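Long-range contact in shikimate kinase (Aquifex aeolicus, PDB 2PT5), which probably catalyses the Mg2+-dependent transfer of phosphate from ATP to the 3-hydroxyl of shikimate, the fifth of seven steps to chorismate: residues 1-5 / 66-70. Residues are numbered along the deposited sequence.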
loop_
_atom_site.group_PDB
_atom_site.type_symbol
_atom_site.label_atom_id
_atom_site.label_comp_id
_atom_site.label_asym_id
_atom_site.label_seq_id
_atom_site.Cartn_x
_atom_site.Cartn_y
_atom_site.Cartn_z
HETATM N N MSE A 1 -15.920 -8.237 4.564
HETATM C CA MSE A 1 -15.454 -7.064 3.777
HETATM C C MSE A 1 -13.939 -7.016 3.705
HETATM O O MSE A 1 -13.249 -7.221 4.703
HETATM C CB MSE A 1 -15.964 -5.785 4.414
HETATM C CG MSE A 1 -15.550 -5.658 5.854
HETATM SE SE MSE A 1 -16.288 -4.083 6.630
HETATM C CE MSE A 1 -15.946 -4.493 8.492
ATOM N N ARG A 2 -13.427 -6.749 2.511
ATOM C CA ARG A 2 -11.990 -6.664 2.289
ATOM C C ARG A 2 -11.659 -5.233 1.906
ATOM O O ARG A 2 -12.259 -4.677 0.990
ATOM C CB ARG A 2 -11.561 -7.613 1.165
ATOM C CG ARG A 2 -11.999 -9.052 1.377
ATOM C CD ARG A 2 -11.346 -9.976 0.373
ATOM N NE ARG A 2 -11.828 -11.349 0.503
ATOM C CZ ARG A 2 -12.939 -11.812 -0.059
ATOM N NH1 ARG A 2 -13.701 -11.017 -0.801
ATOM N NH2 ARG A 2 -13.286 -13.076 0.119
ATOM N N ILE A 3 -10.702 -4.640 2.611
ATOM C CA ILE A 3 -10.304 -3.264 2.341
ATOM C C ILE A 3 -8.817 -3.196 2.018
ATOM O O ILE A 3 -7.971 -3.579 2.831
ATOM C CB ILE A 3 -10.592 -2.370 3.553
ATOM C CG1 ILE A 3 -12.095 -2.379 3.857
ATOM C CG2 ILE A 3 -10.101 -0.955 3.284
ATOM C CD1 ILE A 3 -12.430 -1.778 5.214
ATOM N N TYR A 4 -8.492 -2.699 0.834
ATOM C CA TYR A 4 -7.093 -2.607 0.443
ATOM C C TYR A 4 -6.571 -1.185 0.486
ATOM O O TYR A 4 -7.208 -0.269 -0.034
ATOM C CB TYR A 4 -6.898 -3.176 -0.963
ATOM C CG TYR A 4 -7.365 -4.606 -1.111
ATOM C CD1 TYR A 4 -8.669 -4.897 -1.508
ATOM C CD2 TYR A 4 -6.500 -5.671 -0.845
ATOM C CE1 TYR A 4 -9.104 -6.223 -1.641
ATOM C CE2 TYR A 4 -6.925 -6.999 -0.972
ATOM C CZ TYR A 4 -8.228 -7.269 -1.373
ATOM O OH TYR A 4 -8.653 -8.581 -1.509
ATOM N N LEU A 5 -5.408 -1.001 1.104
ATOM C CA LEU A 5 -4.806 0.325 1.183
ATOM C C LEU A 5 -3.634 0.375 0.213
ATOM O O LEU A 5 -2.769 -0.488 0.240
ATOM C CB LEU A 5 -4.320 0.618 2.604
ATOM C CG LEU A 5 -5.355 0.541 3.732
ATOM C CD1 LEU A 5 -4.703 1.010 5.024
ATOM C CD2 LEU A 5 -6.577 1.389 3.403
ATOM N N LEU A 66 -3.918 -13.825 1.424
ATOM C CA LEU A 66 -4.489 -12.965 2.463
ATOM C C LEU A 66 -5.954 -12.640 2.139
ATOM O O LEU A 66 -6.790 -12.489 3.040
ATOM C CB LEU A 66 -3.678 -11.662 2.559
ATOM C CG LEU A 66 -2.482 -11.548 3.522
ATOM C CD1 LEU A 66 -1.624 -12.796 3.515
ATOM C CD2 LEU A 66 -1.652 -10.330 3.128
ATOM N N SER A 67 -6.251 -12.535 0.846
ATOM C CA SER A 67 -7.593 -12.214 0.370
ATOM C C SER A 67 -8.592 -13.364 0.482
ATOM O O SER A 67 -9.739 -13.230 0.057
ATOM C CB SER A 67 -7.533 -11.740 -1.080
ATOM O OG SER A 67 -6.746 -10.568 -1.187
ATOM N N GLU A 68 -8.159 -14.497 1.025
ATOM C CA GLU A 68 -9.082 -15.610 1.204
ATOM C C GLU A 68 -9.996 -15.222 2.361
ATOM O O GLU A 68 -11.161 -15.620 2.409
ATOM C CB GLU A 68 -8.332 -16.909 1.512
ATOM C CG GLU A 68 -7.692 -17.530 0.275
ATOM C CD GLU A 68 -8.717 -17.898 -0.791
ATOM O OE1 GLU A 68 -9.460 -18.879 -0.584
ATOM O OE2 GLU A 68 -8.788 -17.204 -1.831
ATOM N N LYS A 69 -9.462 -14.415 3.275
ATOM C CA LYS A 69 -10.231 -13.935 4.419
ATOM C C LYS A 69 -11.293 -12.991 3.871
ATOM O O LYS A 69 -11.012 -12.195 2.979
ATOM C CB LYS A 69 -9.330 -13.165 5.391
ATOM C CG LYS A 69 -8.103 -13.933 5.873
ATOM C CD LYS A 69 -7.133 -13.001 6.597
ATOM C CE LYS A 69 -5.767 -13.646 6.804
ATOM N NZ LYS A 69 -5.832 -14.778 7.772
ATOM N N GLU A 70 -12.511 -13.075 4.392
ATOM C CA GLU A 70 -13.579 -12.195 3.924
ATOM C C GLU A 70 -13.555 -10.829 4.605
ATOM O O GLU A 70 -13.972 -9.833 4.026
ATOM C CB GLU A 70 -14.945 -12.851 4.132
ATOM C CG GLU A 70 -15.301 -13.885 3.083
ATOM C CD GLU A 70 -16.612 -14.575 3.380
ATOM O OE1 GLU A 70 -17.483 -13.944 4.017
ATOM O OE2 GLU A 70 -16.774 -15.744 2.966
#
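A type I beta turn from Leu66 to Lys69, closed by a weak bond from Lys69 N to Leu66 O (3.3 Å), ends helix 52-66 and presents two carbonyls to Arg2 and a serine hydroxyl to Tyr4 of strand 2-6. Ser67 meets both Tyr4 and Arg2. Ser67 OG, at the edge of the phenol ring, accepts a hydrogen bond from Tyr4 OH (2.8 Å) and is also bonded to Leu63 O in the last turn of the helix; Ser67 O receives a weak hydrogen bond from Arg2 NE (2.8 Å). The CA-to-CB bond of Glu68 points away from the strand. Lys69 O takes the better-aligned bond from Arg2 NE (2.7 Å), near the guanidinium plane, so one N-H is shared by two carbonyls of the turn. Glu70 CA packs over a face of that guanidinium, while Arg2 NH1 reaches Arg93 O. Glu70 O lies 2.6 Å from Met1 N, a hydrogen bond whose acceptor is less surely placed. In this P-loop kinase fold the contact thus joins the central strand of the parallel sheet, first in the sequence, to the helix-strand connection before strand 72-75; strand 2-6 runs between 72-75 and 95-100, with Ile3 on helix 13-24 and Tyr4, Leu66 and Ser67 all touching Ile74.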